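Local coordinates for protein 3-methyladenine dna-glycosylase (Archaeoglobus fulgidus, PDB 2JHN) that is a DNA glycosylase of the HhH-GPD superfamily of base excision DNA repair proteins, with an added TATA-box binding protein-like domain, at residues R36-A47 with D149-G160. The protein carries 1 engineered substitution. Residues are numbered along the deposited sequence; the frame is centred on the assembly and turned at random.
Sequences RRAIVLDGRAVA and DEVEWNGLKFYG
The ring of Phe158 is sandwiched between Ala47 and Arg36: the methyl CB of Ala47 sits over the centre of one face, 3.4 Å from the centroid, and CD of Arg36 lies over the other, nearer the rim. Arg37 O meets the ring edge. Two antiparallel β-hairpins pack here, one from the five-stranded sheet of the TBP-like domain, the other a two-stranded hairpin (150-153 and 156-159, closed by a type II' turn) from the HhH-GPD part; strands 36-41 and 156-159 cross at -53°. Small alanines suit this close packing, with Val151 spreading its two methyls so that CG2 meets Ala45 CB at 3.7 Å and CG1 meets Ala47 CB.

Arginine suits its place because CB, CG and CD lie against the ring while the charged head supplies several N-H donors. Extended from CG to NE, Arg36 holds its guanidinium high above the ring centre, steeply tilted to it (79°) and at most weakly attracted as a cation-pi pair; CD2 of Leu156 covers one guanidinium face, and NH1 forms a salt bridge with Glu31. Ala38 N donates to Tyr159 O (2.8 Å, nearly straight), and a water bridges Arg36 O and Tyr159 N. Lys157 O is gripped side-on, within the guanidinium plane, by Arg36 NE at 2.8 Å and NH2 at 3.0 Å.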
ATOM      1  N   ARG A  36      12.981  -0.453  -6.077  1.00 14.21           N
ATOM      2  CA  ARG A  36      12.695  -0.397  -7.502  1.00 14.45           C
ATOM      3  C   ARG A  36      11.495  -1.208  -7.947  1.00 14.16           C
ATOM      4  O   ARG A  36      11.115  -2.198  -7.304  1.00 14.30           O
ATOM      5  CB  ARG A  36      13.922  -0.816  -8.355  1.00 14.45           C
ATOM      6  CG  ARG A  36      14.214  -2.284  -8.352  1.00 15.29           C
ATOM      7  CD  ARG A  36      15.602  -2.550  -9.023  1.00 16.09           C
ATOM      8  NE  ARG A  36      15.706  -3.964  -9.344  1.00 20.32           N
ATOM      9  CZ  ARG A  36      16.246  -4.885  -8.552  1.00 22.38           C
ATOM     10  NH1 ARG A  36      16.789  -4.558  -7.384  1.00 23.08           N
ATOM     11  NH2 ARG A  36      16.256  -6.151  -8.942  1.00 25.31           N
ATOM     12  N   ARG A  37      10.914  -0.767  -9.058  0.50 14.65           N
ATOM     13  CA  ARG A  37       9.871  -1.513  -9.769  0.50 15.27           C
ATOM     14  C   ARG A  37       9.701  -0.981 -11.172  0.50 15.54           C
ATOM     15  O   ARG A  37      10.224   0.082 -11.514  0.50 15.19           O
ATOM     16  CB  ARG A  37       8.525  -1.493  -9.021  0.50 15.59           C
ATOM     17  CG  ARG A  37       7.805  -0.183  -8.980  0.50 16.56           C
ATOM     18  CD  ARG A  37       6.510  -0.357  -8.140  0.50 15.36           C
ATOM     19  NE  ARG A  37       5.363  -0.807  -8.938  0.50 15.65           N
ATOM     20  CZ  ARG A  37       4.218  -1.273  -8.424  0.50 16.14           C
ATOM     21  NH1 ARG A  37       4.050  -1.389  -7.103  0.50 16.17           N
ATOM     22  NH2 ARG A  37       3.241  -1.640  -9.232  0.50 14.88           N
ATOM     23  N   ALA A  38       8.970  -1.741 -11.985  1.00 16.57           N
ATOM     24  CA  ALA A  38       8.586  -1.287 -13.306  1.00 18.10           C
ATOM     25  C   ALA A  38       7.214  -0.647 -13.117  1.00 19.91           C
ATOM     26  O   ALA A  38       6.364  -1.167 -12.360  1.00 19.82           O
ATOM     27  CB  ALA A  38       8.504  -2.457 -14.273  1.00 18.11           C
ATOM     28  N   ILE A  39       7.013   0.502 -13.747  1.00 20.84           N
ATOM     29  CA  ILE A  39       5.690   1.104 -13.770  1.00 23.61           C
ATOM     30  C   ILE A  39       5.236   1.252 -15.232  1.00 24.78           C
ATOM     31  O   ILE A  39       6.065   1.411 -16.138  1.00 24.41           O
ATOM     32  CB  ILE A  39       5.611   2.436 -12.966  1.00 22.65           C
ATOM     33  CG1 ILE A  39       6.516   3.502 -13.580  1.00 24.62           C
ATOM     34  CG2 ILE A  39       5.967   2.200 -11.476  1.00 23.80           C
ATOM     35  CD1 ILE A  39       6.352   4.914 -13.004  1.00 24.68           C
ATOM     36  N   VAL A  40       3.930   1.160 -15.458  1.00 27.08           N
ATOM     37  CA  VAL A  40       3.391   1.362 -16.802  1.00 29.24           C
ATOM     38  C   VAL A  40       3.123   2.848 -16.976  1.00 30.46           C
ATOM     39  O   VAL A  40       2.409   3.471 -16.178  1.00 30.59           O
ATOM     40  CB  VAL A  40       2.145   0.481 -17.098  1.00 29.26           C
ATOM     41  CG1 VAL A  40       1.648   0.712 -18.523  1.00 30.80           C
ATOM     42  CG2 VAL A  40       2.502  -0.985 -16.945  1.00 29.58           C
ATOM     43  N   LEU A  41       3.753   3.425 -17.997  1.00 32.03           N
ATOM     44  CA  LEU A  41       3.681   4.853 -18.226  1.00 33.49           C
ATOM     45  C   LEU A  41       3.396   5.064 -19.706  1.00 34.54           C
ATOM     46  O   LEU A  41       4.203   4.677 -20.573  1.00 34.69           O
ATOM     47  CB  LEU A  41       4.997   5.510 -17.808  1.00 33.67           C
ATOM     48  CG  LEU A  41       4.982   6.959 -17.334  1.00 34.61           C
ATOM     49  CD1 LEU A  41       4.184   7.118 -16.042  1.00 36.06           C
ATOM     50  CD2 LEU A  41       6.415   7.427 -17.139  1.00 33.20           C
ATOM     51  N   ASP A  42       2.228   5.648 -19.979  1.00 35.80           N
ATOM     52  CA  ASP A  42       1.686   5.792 -21.337  1.00 36.30           C
ATOM     53  C   ASP A  42       1.800   4.507 -22.166  1.00 36.48           C
ATOM     54  O   ASP A  42       2.424   4.484 -23.235  1.00 37.68           O
ATOM     55  CB  ASP A  42       2.295   7.015 -22.039  1.00 36.68           C
ATOM     56  CG  ASP A  42       1.914   8.329 -21.349  0.50 37.54           C
ATOM     57  OD1 ASP A  42       0.699   8.593 -21.172  0.50 38.72           O
ATOM     58  OD2 ASP A  42       2.830   9.094 -20.975  0.50 38.21           O
ATOM     59  N   GLY A  43       1.217   3.434 -21.634  1.00 35.96           N
ATOM     60  CA  GLY A  43       1.100   2.164 -22.336  1.00 35.06           C
ATOM     61  C   GLY A  43       2.387   1.389 -22.503  1.00 34.63           C
ATOM     62  O   GLY A  43       2.438   0.413 -23.265  1.00 35.23           O
ATOM     63  N   ARG A  44       3.431   1.805 -21.794  1.00 33.35           N
ATOM     64  CA  ARG A  44       4.697   1.084 -21.823  1.00 32.13           C
ATOM     65  C   ARG A  44       5.326   1.013 -20.411  1.00 30.74           C
ATOM     66  O   ARG A  44       5.170   1.933 -19.612  1.00 30.24           O
ATOM     67  CB  ARG A  44       5.635   1.684 -22.892  1.00 32.40           C
ATOM     68  CG  ARG A  44       6.085   3.126 -22.662  1.00 33.56           C
ATOM     69  CD  ARG A  44       7.553   3.104 -22.289  1.00 34.84           C
ATOM     70  NE  ARG A  44       8.284   4.381 -22.270  1.00 36.04           N
ATOM     71  CZ  ARG A  44       7.830   5.582 -21.900  1.00 35.26           C
ATOM     72  NH1 ARG A  44       6.581   5.774 -21.496  1.00 36.22           N
ATOM     73  NH2 ARG A  44       8.665   6.605 -21.933  1.00 33.92           N
ATOM     74  N   ALA A  45       5.996  -0.099 -20.110  1.00 29.41           N
ATOM     75  CA  ALA A  45       6.647  -0.270 -18.809  1.00 27.40           C
ATOM     76  C   ALA A  45       8.030   0.359 -18.799  1.00 26.48           C
ATOM     77  O   ALA A  45       8.849   0.113 -19.687  1.00 25.90           O
ATOM     78  CB  ALA A  45       6.739  -1.730 -18.445  1.00 27.24           C
ATOM     79  N   VAL A  46       8.268   1.181 -17.784  1.00 25.19           N
ATOM     80  CA  VAL A  46       9.557   1.816 -17.547  1.00 24.00           C
ATOM     81  C   VAL A  46      10.157   1.363 -16.213  1.00 23.43           C
ATOM     82  O   VAL A  46       9.426   0.954 -15.286  1.00 22.84           O
ATOM     83  CB  VAL A  46       9.479   3.376 -17.628  1.00 24.53           C
ATOM     84  CG1 VAL A  46       9.092   3.814 -19.035  1.00 23.44           C
ATOM     85  CG2 VAL A  46       8.502   3.955 -16.597  1.00 24.00           C
ATOM     86  N   ALA A  47      11.481   1.422 -16.138  1.00 21.68           N
ATOM     87  CA  ALA A  47      12.223   1.118 -14.919  1.00 21.16           C
ATOM     88  C   ALA A  47      12.306   2.394 -14.071  1.00 19.90           C
ATOM     89  O   ALA A  47      12.603   3.483 -14.587  1.00 20.05           O
ATOM     90  CB  ALA A  47      13.626   0.609 -15.261  1.00 21.28           C
ATOM     91  N   ASP A 149       4.880  -7.272 -15.958  1.00 25.14           N
ATOM     92  CA  ASP A 149       5.897  -6.719 -16.839  1.00 27.15           C
ATOM     93  C   ASP A 149       7.288  -6.915 -16.249  1.00 27.85           C
ATOM     94  O   ASP A 149       7.456  -6.967 -15.034  1.00 26.95           O
ATOM     95  CB  ASP A 149       5.646  -5.235 -17.090  1.00 28.06           C
ATOM     96  CG  ASP A 149       4.561  -4.999 -18.117  1.00 32.09           C
ATOM     97  OD1 ASP A 149       4.705  -5.478 -19.275  1.00 36.26           O
ATOM     98  OD2 ASP A 149       3.566  -4.326 -17.770  1.00 35.15           O
ATOM     99  N   GLU A 150       8.279  -7.024 -17.131  1.00 29.22           N
ATOM    100  CA  GLU A 150       9.680  -7.125 -16.744  1.00 30.64           C
ATOM    101  C   GLU A 150      10.472  -6.163 -17.622  1.00 31.02           C
ATOM    102  O   GLU A 150      10.310  -6.157 -18.853  1.00 31.01           O
ATOM    103  CB  GLU A 150      10.170  -8.564 -16.920  1.00 31.11           C
ATOM    104  CG  GLU A 150      11.304  -8.989 -15.988  1.00 33.16           C
ATOM    105  CD  GLU A 150      11.688 -10.466 -16.146  1.00 33.51           C
ATOM    106  OE1 GLU A 150      10.800 -11.290 -16.498  1.00 36.72           O
ATOM    107  OE2 GLU A 150      12.877 -10.802 -15.910  1.00 37.10           O
ATOM    108  N   VAL A 151      11.279  -5.317 -16.986  1.00 30.27           N
ATOM    109  CA  VAL A 151      12.141  -4.382 -17.687  1.00 31.19           C
ATOM    110  C   VAL A 151      13.571  -4.639 -17.228  1.00 31.59           C
ATOM    111  O   VAL A 151      13.858  -4.701 -16.029  1.00 31.00           O
ATOM    112  CB  VAL A 151      11.745  -2.885 -17.440  1.00 30.62           C
ATOM    113  CG1 VAL A 151      12.745  -1.940 -18.077  1.00 31.00           C
ATOM    114  CG2 VAL A 151      10.359  -2.582 -17.979  1.00 31.56           C
ATOM    115  N   GLU A 152      14.465  -4.820 -18.194  1.00 32.56           N
ATOM    116  CA  GLU A 152      15.884  -4.879 -17.907  1.00 33.66           C
ATOM    117  C   GLU A 152      16.485  -3.528 -18.291  1.00 33.63           C
ATOM    118  O   GLU A 152      16.283  -3.034 -19.412  1.00 33.33           O
ATOM    119  CB  GLU A 152      16.545  -6.041 -18.666  1.00 34.45           C
ATOM    120  CG  GLU A 152      17.729  -6.652 -17.932  1.00 37.33           C
ATOM    121  CD  GLU A 152      17.903  -8.142 -18.220  1.00 42.36           C
ATOM    122  OE1 GLU A 152      17.417  -8.624 -19.274  1.00 45.17           O
ATOM    123  OE2 GLU A 152      18.529  -8.836 -17.385  1.00 43.39           O
ATOM    124  N   TRP A 153      17.175  -2.914 -17.331  1.00 33.85           N
ATOM    125  CA  TRP A 153      17.781  -1.591 -17.500  1.00 34.30           C
ATOM    126  C   TRP A 153      18.959  -1.494 -16.547  1.00 35.05           C
ATOM    127  O   TRP A 153      18.896  -2.006 -15.417  1.00 34.56           O
ATOM    128  CB  TRP A 153      16.779  -0.465 -17.240  1.00 33.86           C
ATOM    129  CG  TRP A 153      17.371   0.907 -17.422  1.00 33.38           C
ATOM    130  CD1 TRP A 153      17.740   1.496 -18.608  1.00 32.82           C
ATOM    131  CD2 TRP A 153      17.695   1.850 -16.386  1.00 31.71           C
ATOM    132  NE1 TRP A 153      18.259   2.750 -18.368  1.00 32.91           N
ATOM    133  CE2 TRP A 153      18.237   2.994 -17.018  1.00 32.31           C
ATOM    134  CE3 TRP A 153      17.558   1.846 -14.987  1.00 31.51           C
ATOM    135  CZ2 TRP A 153      18.658   4.121 -16.298  1.00 33.21           C
ATOM    136  CZ3 TRP A 153      17.975   2.965 -14.272  1.00 32.16           C
ATOM    137  CH2 TRP A 153      18.517   4.088 -14.927  1.00 32.54           C
ATOM    138  N   ASN A 154      20.036  -0.848 -17.009  1.00 36.07           N
ATOM    139  CA  ASN A 154      21.370  -1.057 -16.435  1.00 37.16           C
ATOM    140  C   ASN A 154      21.597  -2.567 -16.390  1.00 36.87           C
ATOM    141  O   ASN A 154      21.333  -3.268 -17.383  1.00 37.89           O
ATOM    142  CB  ASN A 154      21.531  -0.395 -15.058  1.00 37.61           C
ATOM    143  CG  ASN A 154      21.731   1.124 -15.151  1.00 41.13           C
ATOM    144  OD1 ASN A 154      21.109   1.802 -15.977  1.00 43.59           O
ATOM    145  ND2 ASN A 154      22.602   1.662 -14.292  1.00 42.51           N
ATOM    146  N   GLY A 155      22.051  -3.088 -15.262  1.00 36.35           N
ATOM    147  CA  GLY A 155      22.187  -4.529 -15.143  1.00 35.65           C
ATOM    148  C   GLY A 155      21.076  -5.179 -14.349  1.00 34.85           C
ATOM    149  O   GLY A 155      21.207  -6.334 -13.935  1.00 35.65           O
ATOM    150  N   LEU A 156      19.970  -4.452 -14.164  1.00 33.52           N
ATOM    151  CA  LEU A 156      18.971  -4.796 -13.147  1.00 31.64           C
ATOM    152  C   LEU A 156      17.618  -5.156 -13.720  1.00 30.12           C
ATOM    153  O   LEU A 156      17.197  -4.598 -14.719  1.00 29.42           O
ATOM    154  CB  LEU A 156      18.795  -3.628 -12.175  1.00 31.67           C
ATOM    155  CG  LEU A 156      19.879  -3.483 -11.111  1.00 32.66           C
ATOM    156  CD1 LEU A 156      19.690  -2.189 -10.333  1.00 33.92           C
ATOM    157  CD2 LEU A 156      19.861  -4.704 -10.183  1.00 33.74           C
ATOM    158  N   LYS A 157      16.930  -6.083 -13.062  1.00 28.92           N
ATOM    159  CA  LYS A 157      15.587  -6.439 -13.479  1.00 27.45           C
ATOM    160  C   LYS A 157      14.549  -5.643 -12.660  1.00 26.10           C
ATOM    161  O   LYS A 157      14.651  -5.579 -11.435  1.00 25.91           O
ATOM    162  CB  LYS A 157      15.374  -7.941 -13.326  1.00 28.69           C
ATOM    163  CG  LYS A 157      16.248  -8.793 -14.271  1.00 29.78           C
ATOM    164  CD  LYS A 157      16.114 -10.260 -13.921  1.00 32.48           C
ATOM    165  CE  LYS A 157      17.200 -11.105 -14.583  1.00 35.41           C
ATOM    166  NZ  LYS A 157      16.729 -12.515 -14.652  1.00 36.68           N
ATOM    167  N   PHE A 158      13.587  -5.034 -13.351  1.00 23.49           N
ATOM    168  CA  PHE A 158      12.488  -4.277 -12.713  1.00 22.08           C
ATOM    169  C   PHE A 158      11.153  -4.977 -12.999  1.00 21.83           C
ATOM    170  O   PHE A 158      10.818  -5.236 -14.164  1.00 21.59           O
ATOM    171  CB  PHE A 158      12.417  -2.845 -13.255  1.00 21.30           C
ATOM    172  CG  PHE A 158      13.645  -2.019 -12.968  1.00 22.42           C
ATOM    173  CD1 PHE A 158      13.591  -0.967 -12.047  1.00 19.99           C
ATOM    174  CD2 PHE A 158      14.862  -2.276 -13.634  1.00 21.94           C
ATOM    175  CE1 PHE A 158      14.739  -0.182 -11.775  1.00 22.10           C
ATOM    176  CE2 PHE A 158      16.001  -1.509 -13.361  1.00 21.78           C
ATOM    177  CZ  PHE A 158      15.938  -0.452 -12.431  1.00 21.87           C
ATOM    178  N   TYR A 159      10.374  -5.237 -11.950  1.00 20.52           N
ATOM    179  CA  TYR A 159       9.134  -6.005 -12.087  1.00 19.88           C
ATOM    180  C   TYR A 159       7.922  -5.091 -11.872  1.00 18.82           C
ATOM    181  O   TYR A 159       7.969  -4.184 -11.032  1.00 16.85           O
ATOM    182  CB  TYR A 159       9.134  -7.178 -11.093  1.00 21.39           C
ATOM    183  CG  TYR A 159      10.397  -8.042 -11.169  1.00 23.11           C
ATOM    184  CD1 TYR A 159      10.439  -9.205 -11.951  1.00 25.27           C
ATOM    185  CD2 TYR A 159      11.545  -7.679 -10.468  1.00 23.34           C
ATOM    186  CE1 TYR A 159      11.629  -9.995 -12.024  1.00 24.13           C
ATOM    187  CE2 TYR A 159      12.715  -8.444 -10.527  1.00 26.04           C
ATOM    188  CZ  TYR A 159      12.749  -9.599 -11.297  1.00 25.50           C
ATOM    189  OH  TYR A 159      13.946 -10.324 -11.316  1.00 27.42           O
ATOM    190  N   GLY A 160       6.857  -5.321 -12.649  1.00 17.94           N
ATOM    191  CA  GLY A 160       5.590  -4.572 -12.499  1.00 16.93           C
ATOM    192  C   GLY A 160       4.412  -5.474 -12.142  1.00 15.95           C
ATOM    193  O   GLY A 160       4.434  -6.680 -12.409  1.00 16.48           O
TER
HETATM  194  O   HOH W   1      10.982  -4.572  -9.036  1.00 15.77           O